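Local structure of five-membered-cyclitol-phosphate synthase (Streptomyces citricolor, 6K96) at residues Y130-P133 and W138-I141; A142-A147 and P166-E171; K151-N156 and R305-A310. The protein belongs to the myo-inositol-1-phosphate synthase family and binds nicotinamide-adenine-dinucleotide at one end of a parallel beta-sheet of Rossmann type. One frame throughout, in Å; residues are numbered along the deposited sequence.

Contact 1 of 3, residues Y130-P133 and W138-I141. With NAD (nicotinamide-adenine-dinucleotide), chain G.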
loop_
_atom_site.group_PDB
_atom_site.type_symbol
_atom_site.label_atom_id
_atom_site.label_comp_id
_atom_site.label_asym_id
_atom_site.label_seq_id
_atom_site.Cartn_x
_atom_site.Cartn_y
_atom_site.Cartn_z
ATOM N N TYR B 130 11.936 -10.832 33.601
ATOM C CA TYR B 130 11.299 -12.077 33.165
ATOM C C TYR B 130 10.939 -11.960 31.698
ATOM O O TYR B 130 10.002 -11.191 31.368
ATOM C CB TYR B 130 10.059 -12.329 34.021
ATOM C CG TYR B 130 9.294 -13.568 33.633
ATOM C CD1 TYR B 130 9.775 -14.824 33.976
ATOM C CD2 TYR B 130 8.116 -13.492 32.907
ATOM C CE1 TYR B 130 9.079 -15.980 33.642
ATOM C CE2 TYR B 130 7.423 -14.642 32.549
ATOM C CZ TYR B 130 7.891 -15.891 32.935
ATOM O OH TYR B 130 7.198 -17.022 32.618
ATOM N N SER B 131 11.604 -12.697 30.838
ATOM C CA SER B 131 11.433 -12.480 29.378
ATOM C C SER B 131 11.313 -13.824 28.666
ATOM O O SER B 131 11.858 -13.970 27.554
ATOM C CB SER B 131 12.561 -11.655 28.818
ATOM O OG SER B 131 12.126 -10.901 27.675
ATOM N N LEU B 132 10.557 -14.732 29.260
ATOM C CA LEU B 132 10.289 -16.093 28.732
ATOM C C LEU B 132 9.167 -16.028 27.708
ATOM O O LEU B 132 8.462 -15.030 27.586
ATOM C CB LEU B 132 9.864 -17.012 29.895
ATOM C CG LEU B 132 10.977 -17.771 30.622
ATOM C CD1 LEU B 132 11.831 -16.788 31.393
ATOM C CD2 LEU B 132 10.405 -18.793 31.569
ATOM N N PRO B 133 8.919 -17.160 27.020
ATOM C CA PRO B 133 7.761 -17.251 26.148
ATOM C C PRO B 133 6.460 -16.946 26.912
ATOM O O PRO B 133 6.368 -17.093 28.143
ATOM C CB PRO B 133 7.838 -18.714 25.626
ATOM C CG PRO B 133 9.273 -19.142 25.800
ATOM C CD PRO B 133 9.745 -18.393 27.034
ATOM N N TRP B 138 3.379 -21.071 35.619
ATOM C CA TRP B 138 4.268 -21.636 36.670
ATOM C C TRP B 138 5.600 -20.863 36.762
ATOM O O TRP B 138 6.103 -20.702 37.896
ATOM C CB TRP B 138 4.471 -23.154 36.455
ATOM C CG TRP B 138 5.234 -23.490 35.215
ATOM C CD1 TRP B 138 4.727 -23.814 33.987
ATOM C CD2 TRP B 138 6.665 -23.473 35.075
ATOM N NE1 TRP B 138 5.747 -24.017 33.088
ATOM C CE2 TRP B 138 6.948 -23.814 33.734
ATOM C CE3 TRP B 138 7.728 -23.178 35.938
ATOM C CZ2 TRP B 138 8.259 -23.867 33.253
ATOM C CZ3 TRP B 138 9.021 -23.239 35.460
ATOM C CH2 TRP B 138 9.278 -23.574 34.136
ATOM N N ALA B 139 6.179 -20.431 35.631
ATOM C CA ALA B 139 7.556 -19.873 35.597
ATOM C C ALA B 139 7.520 -18.432 36.089
ATOM O O ALA B 139 8.314 -18.074 36.984
ATOM C CB ALA B 139 8.152 -19.958 34.219
ATOM N N ALA B 140 6.591 -17.645 35.551
ATOM C CA ALA B 140 6.350 -16.242 35.952
ATOM C C ALA B 140 6.183 -16.211 37.479
ATOM O O ALA B 140 6.873 -15.428 38.153
ATOM C CB ALA B 140 5.135 -15.730 35.208
ATOM N N ILE B 141 5.346 -17.091 38.038
ATOM C CA ILE B 141 5.174 -17.169 39.526
ATOM C C ILE B 141 6.534 -17.506 40.159
ATOM O O ILE B 141 6.914 -16.846 41.117
ATOM C CB ILE B 141 4.076 -18.205 39.891
ATOM C CG1 ILE B 141 2.683 -17.570 39.924
ATOM C CG2 ILE B 141 4.402 -18.926 41.189
ATOM C CD1 ILE B 141 2.623 -16.359 40.817
HETATM P PA NAD G . 12.207 -15.216 22.699
HETATM O O1A NAD G . 11.458 -16.408 22.242
HETATM O O2A NAD G . 13.165 -14.629 21.700
HETATM O O5B NAD G . 12.909 -15.373 24.103
HETATM C C5B NAD G . 12.452 -16.500 24.886
HETATM C C4B NAD G . 13.621 -17.083 25.635
HETATM O O4B NAD G . 13.211 -17.826 26.831
HETATM C C3B NAD G . 14.431 -18.078 24.797
HETATM O O3B NAD G . 15.813 -17.820 25.008
HETATM C C2B NAD G . 14.041 -19.413 25.425
HETATM O O2B NAD G . 15.031 -20.305 25.000
HETATM C C1B NAD G . 14.033 -18.983 26.895
HETATM N N9A NAD G . 13.444 -19.887 27.863
HETATM C C8A NAD G . 12.432 -20.772 27.578
HETATM N N7A NAD G . 11.997 -21.414 28.637
HETATM C C5A NAD G . 12.742 -20.904 29.695
HETATM C C6A NAD G . 12.727 -21.193 31.075
HETATM N N6A NAD G . 11.889 -22.069 31.617
HETATM N N1A NAD G . 13.564 -20.483 31.880
HETATM C C2A NAD G . 14.394 -19.600 31.293
HETATM N N3A NAD G . 14.501 -19.267 30.009
HETATM C C4A NAD G . 13.634 -19.950 29.238
HETATM O O3 NAD G . 11.136 -14.105 23.068
HETATM P PN NAD G . 11.238 -12.504 22.946
HETATM O O1N NAD G . 12.462 -12.077 23.661
HETATM O O2N NAD G . 10.981 -12.245 21.493
HETATM O O5D NAD G . 9.956 -12.067 23.822
HETATM C C5D NAD G . 9.937 -12.466 25.254
HETATM C C4D NAD G . 8.551 -12.293 25.801
HETATM O O4D NAD G . 8.141 -10.906 25.785
HETATM C C3D NAD G . 7.493 -13.070 25.005
HETATM O O3D NAD G . 6.553 -13.570 25.931
HETATM C C2D NAD G . 6.782 -11.969 24.223
HETATM O O2D NAD G . 5.419 -12.190 23.913
HETATM C C1D NAD G . 6.819 -10.823 25.233
HETATM N N1N NAD G . 6.530 -9.532 24.539
HETATM C C2N NAD G . 7.262 -9.198 23.349
HETATM C C3N NAD G . 6.908 -8.114 22.563
HETATM C C7N NAD G . 7.758 -7.805 21.344
HETATM O O7N NAD G . 8.794 -8.429 21.150
HETATM N N7N NAD G . 7.335 -6.861 20.507
HETATM C C4N NAD G . 5.789 -7.380 22.949
HETATM C C5N NAD G . 5.200 -7.603 24.188
HETATM C C6N NAD G . 5.525 -8.728 24.924
#

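Contact 2 of 3, residues A142-A147 and P166-E171. With NAD (nicotinamide-adenine-dinucleotide), chain G.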
loop_
_atom_site.group_PDB
_atom_site.type_symbol
_atom_site.label_atom_id
_atom_site.label_comp_id
_atom_site.label_asym_id
_atom_site.label_seq_id
_atom_site.Cartn_x
_atom_site.Cartn_y
_atom_site.Cartn_z
ATOM N N ALA B 142 7.223 -18.521 39.627
ATOM C CA ALA B 142 8.444 -19.132 40.203
ATOM C C ALA B 142 9.565 -18.106 40.200
ATOM O O ALA B 142 10.049 -17.802 41.292
ATOM C CB ALA B 142 8.820 -20.404 39.485
ATOM N N TYR B 143 9.964 -17.586 39.037
ATOM C CA TYR B 143 10.999 -16.531 38.961
ATOM C C TYR B 143 10.613 -15.351 39.851
ATOM O O TYR B 143 11.509 -14.676 40.387
ATOM C CB TYR B 143 11.249 -16.068 37.515
ATOM C CG TYR B 143 12.065 -17.061 36.742
ATOM C CD1 TYR B 143 13.436 -17.127 36.913
ATOM C CD2 TYR B 143 11.462 -17.986 35.927
ATOM C CE1 TYR B 143 14.201 -18.084 36.261
ATOM C CE2 TYR B 143 12.205 -18.962 35.292
ATOM C CZ TYR B 143 13.572 -19.017 35.461
ATOM O OH TYR B 143 14.283 -19.950 34.770
ATOM N N ALA B 144 9.322 -15.104 40.028
ATOM C CA ALA B 144 8.852 -13.962 40.842
ATOM C C ALA B 144 9.104 -14.243 42.344
ATOM O O ALA B 144 9.544 -13.349 43.085
ATOM C CB ALA B 144 7.409 -13.650 40.485
ATOM N N ARG B 145 8.879 -15.457 42.809
ATOM C CA ARG B 145 9.084 -15.777 44.253
ATOM C C ARG B 145 10.592 -15.876 44.495
ATOM O O ARG B 145 11.049 -15.423 45.554
ATOM C CB ARG B 145 8.264 -17.006 44.625
ATOM C CG ARG B 145 6.782 -16.771 44.358
ATOM C CD ARG B 145 5.865 -17.538 45.280
ATOM N NE ARG B 145 5.607 -18.899 44.817
ATOM C CZ ARG B 145 5.019 -19.834 45.545
ATOM N NH1 ARG B 145 4.639 -19.569 46.788
ATOM N NH2 ARG B 145 4.817 -21.039 45.036
ATOM N N ALA B 146 11.333 -16.340 43.478
ATOM C CA ALA B 146 12.813 -16.417 43.483
ATOM C C ALA B 146 13.348 -15.018 43.735
ATOM O O ALA B 146 14.168 -14.865 44.619
ATOM C CB ALA B 146 13.315 -16.988 42.195
ATOM N N ALA B 147 12.823 -14.036 43.003
ATOM C CA ALA B 147 13.242 -12.618 43.062
ATOM C C ALA B 147 12.872 -12.052 44.414
ATOM O O ALA B 147 13.696 -11.327 44.998
ATOM C CB ALA B 147 12.580 -11.821 41.983
ATOM N N PRO B 166 -3.206 -10.250 43.674
ATOM C CA PRO B 166 -3.137 -9.282 44.779
ATOM C C PRO B 166 -2.291 -9.720 46.001
ATOM O O PRO B 166 -1.704 -8.881 46.638
ATOM C CB PRO B 166 -4.614 -9.102 45.201
ATOM C CG PRO B 166 -5.451 -9.665 44.040
ATOM C CD PRO B 166 -4.582 -10.721 43.400
ATOM N N GLU B 167 -2.223 -11.009 46.326
ATOM C CA GLU B 167 -1.426 -11.455 47.509
ATOM C C GLU B 167 0.079 -11.427 47.190
ATOM O O GLU B 167 0.870 -11.139 48.081
ATOM C CB GLU B 167 -1.885 -12.831 48.012
ATOM C CG GLU B 167 -3.119 -12.771 48.909
ATOM C CD GLU B 167 -2.875 -13.109 50.388
ATOM O OE1 GLU B 167 -3.402 -14.169 50.881
ATOM O OE2 GLU B 167 -2.152 -12.322 51.064
ATOM N N LEU B 168 0.503 -11.738 45.974
ATOM C CA LEU B 168 1.957 -11.677 45.639
ATOM C C LEU B 168 2.439 -10.210 45.634
ATOM O O LEU B 168 3.496 -9.917 46.179
ATOM C CB LEU B 168 2.171 -12.368 44.297
ATOM C CG LEU B 168 3.616 -12.417 43.841
ATOM C CD1 LEU B 168 4.481 -13.046 44.909
ATOM C CD2 LEU B 168 3.756 -13.152 42.499
ATOM N N LEU B 169 1.617 -9.304 45.092
ATOM C CA LEU B 169 1.776 -7.825 45.138
ATOM C C LEU B 169 1.941 -7.374 46.592
ATOM O O LEU B 169 2.991 -6.803 46.894
ATOM C CB LEU B 169 0.553 -7.192 44.458
ATOM C CG LEU B 169 0.497 -5.660 44.355
ATOM C CD1 LEU B 169 1.779 -5.052 43.761
ATOM C CD2 LEU B 169 -0.737 -5.223 43.564
ATOM N N GLU B 170 0.952 -7.659 47.450
ATOM C CA GLU B 170 0.955 -7.405 48.923
ATOM C C GLU B 170 2.335 -7.775 49.494
ATOM O O GLU B 170 2.975 -6.909 50.145
ATOM C CB GLU B 170 -0.155 -8.213 49.628
ATOM C CG GLU B 170 -0.918 -7.461 50.719
ATOM C CD GLU B 170 -0.203 -7.229 52.054
ATOM O OE1 GLU B 170 -0.204 -8.184 52.909
ATOM O OE2 GLU B 170 0.340 -6.073 52.265
ATOM N N GLU B 171 2.792 -9.006 49.255
ATOM C CA GLU B 171 4.081 -9.481 49.825
ATOM C C GLU B 171 5.217 -8.584 49.297
ATOM O O GLU B 171 5.902 -8.000 50.133
ATOM C CB GLU B 171 4.217 -10.998 49.630
ATOM C CG GLU B 171 3.353 -11.797 50.629
ATOM C CD GLU B 171 3.160 -11.205 52.043
ATOM O OE1 GLU B 171 4.156 -11.118 52.801
ATOM O OE2 GLU B 171 2.007 -10.785 52.390
HETATM P PA NAD G . 12.207 -15.216 22.699
HETATM O O1A NAD G . 11.458 -16.408 22.242
HETATM O O2A NAD G . 13.165 -14.629 21.700
HETATM O O5B NAD G . 12.909 -15.373 24.103
HETATM C C5B NAD G . 12.452 -16.500 24.886
HETATM C C4B NAD G . 13.621 -17.083 25.635
HETATM O O4B NAD G . 13.211 -17.826 26.831
HETATM C C3B NAD G . 14.431 -18.078 24.797
HETATM O O3B NAD G . 15.813 -17.820 25.008
HETATM C C2B NAD G . 14.041 -19.413 25.425
HETATM O O2B NAD G . 15.031 -20.305 25.000
HETATM C C1B NAD G . 14.033 -18.983 26.895
HETATM N N9A NAD G . 13.444 -19.887 27.863
HETATM C C8A NAD G . 12.432 -20.772 27.578
HETATM N N7A NAD G . 11.997 -21.414 28.637
HETATM C C5A NAD G . 12.742 -20.904 29.695
HETATM C C6A NAD G . 12.727 -21.193 31.075
HETATM N N6A NAD G . 11.889 -22.069 31.617
HETATM N N1A NAD G . 13.564 -20.483 31.880
HETATM C C2A NAD G . 14.394 -19.600 31.293
HETATM N N3A NAD G . 14.501 -19.267 30.009
HETATM C C4A NAD G . 13.634 -19.950 29.238
HETATM O O3 NAD G . 11.136 -14.105 23.068
HETATM P PN NAD G . 11.238 -12.504 22.946
HETATM O O1N NAD G . 12.462 -12.077 23.661
HETATM O O2N NAD G . 10.981 -12.245 21.493
HETATM O O5D NAD G . 9.956 -12.067 23.822
HETATM C C5D NAD G . 9.937 -12.466 25.254
HETATM C C4D NAD G . 8.551 -12.293 25.801
HETATM O O4D NAD G . 8.141 -10.906 25.785
HETATM C C3D NAD G . 7.493 -13.070 25.005
HETATM O O3D NAD G . 6.553 -13.570 25.931
HETATM C C2D NAD G . 6.782 -11.969 24.223
HETATM O O2D NAD G . 5.419 -12.190 23.913
HETATM C C1D NAD G . 6.819 -10.823 25.233
HETATM N N1N NAD G . 6.530 -9.532 24.539
HETATM C C2N NAD G . 7.262 -9.198 23.349
HETATM C C3N NAD G . 6.908 -8.114 22.563
HETATM C C7N NAD G . 7.758 -7.805 21.344
HETATM O O7N NAD G . 8.794 -8.429 21.150
HETATM N N7N NAD G . 7.335 -6.861 20.507
HETATM C C4N NAD G . 5.789 -7.380 22.949
HETATM C C5N NAD G . 5.200 -7.603 24.188
HETATM C C6N NAD G . 5.525 -8.728 24.924
#

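Contact 3 of 3, residues K151-N156 and R305-A310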
loop_
_atom_site.group_PDB
_atom_site.type_symbol
_atom_site.label_atom_id
_atom_site.label_comp_id
_atom_site.label_asym_id
_atom_site.label_seq_id
_atom_site.Cartn_x
_atom_site.Cartn_y
_atom_site.Cartn_z
ATOM N N LYS B 151 15.132 -10.423 47.547
ATOM C CA LYS B 151 14.845 -8.958 47.660
ATOM C C LYS B 151 15.164 -8.233 46.339
ATOM O O LYS B 151 15.517 -7.045 46.381
ATOM C CB LYS B 151 15.618 -8.341 48.834
ATOM C CG LYS B 151 15.409 -9.002 50.203
ATOM C CD LYS B 151 14.174 -8.535 50.943
ATOM C CE LYS B 151 13.687 -9.516 51.985
ATOM N NZ LYS B 151 12.617 -10.397 51.445
ATOM N N VAL B 152 15.037 -8.905 45.197
ATOM C CA VAL B 152 15.355 -8.304 43.871
ATOM C C VAL B 152 14.043 -7.895 43.153
ATOM O O VAL B 152 13.079 -8.700 43.096
ATOM C CB VAL B 152 16.226 -9.295 43.081
ATOM C CG1 VAL B 152 16.283 -8.934 41.599
ATOM C CG2 VAL B 152 17.629 -9.409 43.666
ATOM N N ALA B 153 13.972 -6.662 42.648
ATOM C CA ALA B 153 12.811 -6.128 41.879
ATOM C C ALA B 153 12.479 -7.080 40.706
ATOM O O ALA B 153 13.417 -7.631 40.089
ATOM C CB ALA B 153 13.093 -4.710 41.389
ATOM N N PHE B 154 11.195 -7.250 40.393
ATOM C CA PHE B 154 10.724 -8.141 39.302
ATOM C C PHE B 154 9.975 -7.358 38.216
ATOM O O PHE B 154 9.026 -6.607 38.547
ATOM C CB PHE B 154 9.741 -9.168 39.846
ATOM C CG PHE B 154 9.513 -10.333 38.926
ATOM C CD1 PHE B 154 10.494 -11.295 38.759
ATOM C CD2 PHE B 154 8.302 -10.494 38.276
ATOM C CE1 PHE B 154 10.260 -12.410 37.962
ATOM C CE2 PHE B 154 8.092 -11.585 37.441
ATOM C CZ PHE B 154 9.063 -12.545 37.292
ATOM N N VAL B 155 10.288 -7.629 36.942
ATOM C CA VAL B 155 9.587 -7.026 35.766
ATOM C C VAL B 155 8.972 -8.130 34.911
ATOM O O VAL B 155 9.728 -8.886 34.311
ATOM C CB VAL B 155 10.543 -6.160 34.915
ATOM C CG1 VAL B 155 9.882 -5.709 33.615
ATOM C CG2 VAL B 155 11.072 -4.952 35.673
ATOM N N ASN B 156 7.651 -8.125 34.758
ATOM C CA ASN B 156 6.919 -9.102 33.909
ATOM C C ASN B 156 6.624 -8.535 32.499
ATOM O O ASN B 156 5.601 -7.796 32.341
ATOM C CB ASN B 156 5.631 -9.536 34.603
ATOM C CG ASN B 156 4.931 -10.594 33.804
ATOM O OD1 ASN B 156 5.526 -11.189 32.931
ATOM N ND2 ASN B 156 3.689 -10.869 34.124
ATOM N N ARG B 305 14.301 0.656 34.503
ATOM C CA ARG B 305 14.825 1.836 35.228
ATOM C C ARG B 305 13.765 2.238 36.257
ATOM O O ARG B 305 14.168 2.727 37.353
ATOM C CB ARG B 305 15.159 3.012 34.309
ATOM C CG ARG B 305 16.437 2.884 33.494
ATOM C CD ARG B 305 16.230 3.327 32.049
ATOM N NE ARG B 305 16.278 4.744 31.734
ATOM C CZ ARG B 305 15.623 5.346 30.727
ATOM N NH1 ARG B 305 14.827 4.696 29.903
ATOM N NH2 ARG B 305 15.770 6.627 30.525
ATOM N N ILE B 306 12.473 2.067 35.940
ATOM C CA ILE B 306 11.412 2.415 36.917
ATOM C C ILE B 306 11.646 1.520 38.123
ATOM O O ILE B 306 11.652 2.035 39.254
ATOM C CB ILE B 306 9.995 2.303 36.356
ATOM C CG1 ILE B 306 9.750 3.209 35.156
ATOM C CG2 ILE B 306 9.005 2.635 37.455
ATOM C CD1 ILE B 306 8.501 2.822 34.372
ATOM N N ALA B 307 11.931 0.251 37.837
ATOM C CA ALA B 307 12.241 -0.837 38.793
ATOM C C ALA B 307 13.406 -0.439 39.693
ATOM O O ALA B 307 13.188 -0.288 40.913
ATOM C CB ALA B 307 12.559 -2.098 38.024
ATOM N N ALA B 308 14.612 -0.316 39.128
ATOM C CA ALA B 308 15.871 -0.097 39.884
ATOM C C ALA B 308 15.761 1.165 40.735
ATOM O O ALA B 308 16.033 1.062 41.945
ATOM C CB ALA B 308 17.063 -0.084 38.971
ATOM N N ALA B 309 15.333 2.293 40.167
ATOM C CA ALA B 309 15.320 3.593 40.884
ATOM C C ALA B 309 14.392 3.499 42.099
ATOM O O ALA B 309 14.735 4.024 43.141
ATOM C CB ALA B 309 14.911 4.716 39.974
ATOM N N ALA B 310 13.298 2.758 41.964
ATOM C CA ALA B 310 12.275 2.538 43.014
ATOM C C ALA B 310 12.861 1.688 44.142
ATOM O O ALA B 310 12.702 2.063 45.304
ATOM C CB ALA B 310 11.052 1.897 42.414
#

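Contact 1 of 3, residues Y130-P133 and W138-I141
Tyr130 and Ala140 are the closest backbone neighbours here, their CA atoms 7.0 Å apart, where the chain leaves strand 127-130 and turns back as helix 137-149. Residues 130-133 run past the first turns of that helix without any hydrogen bond to it, and the two pieces meet through the Tyr130 and Leu132 side chains packing on the helix, backbone included. The phenol of Tyr130 does most of this work. With CG anti to its own amide nitrogen (chi1 178°), the ring reaches to the helix and turns one face to it. Ala140 CA sits over that face, offset toward the rim, in a CH-pi contact, 3.8 Å from the ring centroid and 28° off the normal, and the Ala140 methyl lies 3.6 Å from Tyr130 CZ. The hydroxyl is wedged against the same turn: Tyr130 OH comes within 3.1 Å of Ala140 N, but the angle is too poor for a hydrogen bond. At the hydroxyl end of the ring, the Ala139 methyl meets both Tyr130 OH and Leu132 CD2, the latter at 3.7 Å, while the indole of Trp138 turns a face to this same methyl. The strand-loop-helix turn is part of a Rossmann-type fold, in which the loops at the carboxyl ends of the parallel strands receive the dinucleotide. Leu132 shows how one residue can serve both partners. Its isobutyl group spreads over one face of the adenine of nicotinamide-adenine-dinucleotide, with CD2 only 3.4 Å from C6A of the ligand, and its carbonyl oxygen accepts a 2.9 Å hydrogen bond from the ligand's O3D. At the exocyclic amino group of the adenine, Trp138 CH2 approaches N6A of the ligand to 3.9 Å.

Contact 2 of 3, residues A142-A147 and P166-E171
Leu168 and Ala144 carry the apolar part of this helix-to-helix contact, which is small, burying 90 Å² in all. Leu168 CG stands anti to the backbone nitrogen (chi1 -178°), which extends the side chain toward helix 137-149, and its two methyls divide the opposing surface between them. CD2 of Leu168 meets the methyl of Ala144 at 4.2 Å, whereas CD1 of Leu168 lies alongside the CG methylene of Arg145 at 4.4 Å. The nearest CA atoms, those of Arg145 and Leu168, are 8.3 Å apart. Leu168 thus meets the arginine at its aliphatic root.

Polar bonds do not cross between the two segments. The main-chain bonds run within each helix, as from Ala146 N to Ala142 O and from Glu170 N to Pro166 O. The first turn of helix 166-174 has in addition a weak hydrogen bond between Leu168 N and Thr165 OG1.

Ligand contact belongs to a different side of helix 137-149. Tyr143, its CG beside the backbone nitrogen and anti to the carbonyl carbon (chi1 -76°), brings OH to 3.0 Å from N1A of nicotinamide-adenine-dinucleotide. The same hydroxyl is hydrogen-bonded to Leu101 N, which probably helps to hold it beside the adenine.

Helix 137-149 makes the beta-alpha-beta crossover from strand 127-130 to strand 153-156, and helix 166-174 leads on to strand 179-180. Ala144 rests on Phe154 of strand 153-156 and shares Val162 with Leu168, Ile141 adds to the surface under Leu168 one turn earlier, and Phe113 of helix 111-122 packs against Arg145 and Ala146.

Contact 3 of 3, residues K151-N156 and R305-A310
Ala153 and Ala307 bring strand 153-156 and helix 292-313 together, with their CA atoms just 6.2 Å apart. That closeness is possible because methyl meets methyl: CB of Ala153 lies 4.3 Å from CB of Ala307. Two residues further along the strand, Val155 presents its CG2 branch to the same helix methyl at 4.0 Å. Its other branch, CG1, stands anti to the backbone nitrogen (chi1 172°), which sets CG2 beside that nitrogen, where it meets the Ala307 methyl. Ala307 CB is thus shared by two strand residues, and it also touches Val127 of the adjoining strand. Between Ala153 and Val155, Phe154 points away from helix 292-313 and packs on Tyr143, Ala144 and Ala147 of helix 137-149, so the strand is sandwiched by helices, as in the layered Rossmann-type fold. Before the strand, Lys151 closes the preceding helix with a Schellman motif, and its carbonyl oxygen accepts a hydrogen bond from Arg311 NE. Across the two segments themselves no hydrogen bond or charge pair forms; the buried junction of 103 Å² rests on van der Waals packing of small aliphatic groups, which imposes little directional constraint.

Overall arrangement
Contacts 1 and 2 share helix 137-149 and both reach nicotinamide-adenine-dinucleotide; their centres lie 12 Å apart. Leu132 CD2 of contact 1 packs on Tyr143 CE2 of contact 2 at 4.1 Å, joining two of the residues that meet the adenine. Contact 3, on the other face of the sheet, is further from the pocket, with the Val155 side chain about 10 Å from the dinucleotide. It is tied in through the backbone: Tyr130 N lies 3.0 Å from Val155 O, and Ala147 O lies 2.8 Å from Val152 N, both probable hydrogen bonds. The Phe154 ring, from the strand of contact 3, packs on Tyr130 and Ala140 of contact 1, with Phe154 CZ 3.4 Å from Tyr130 CB.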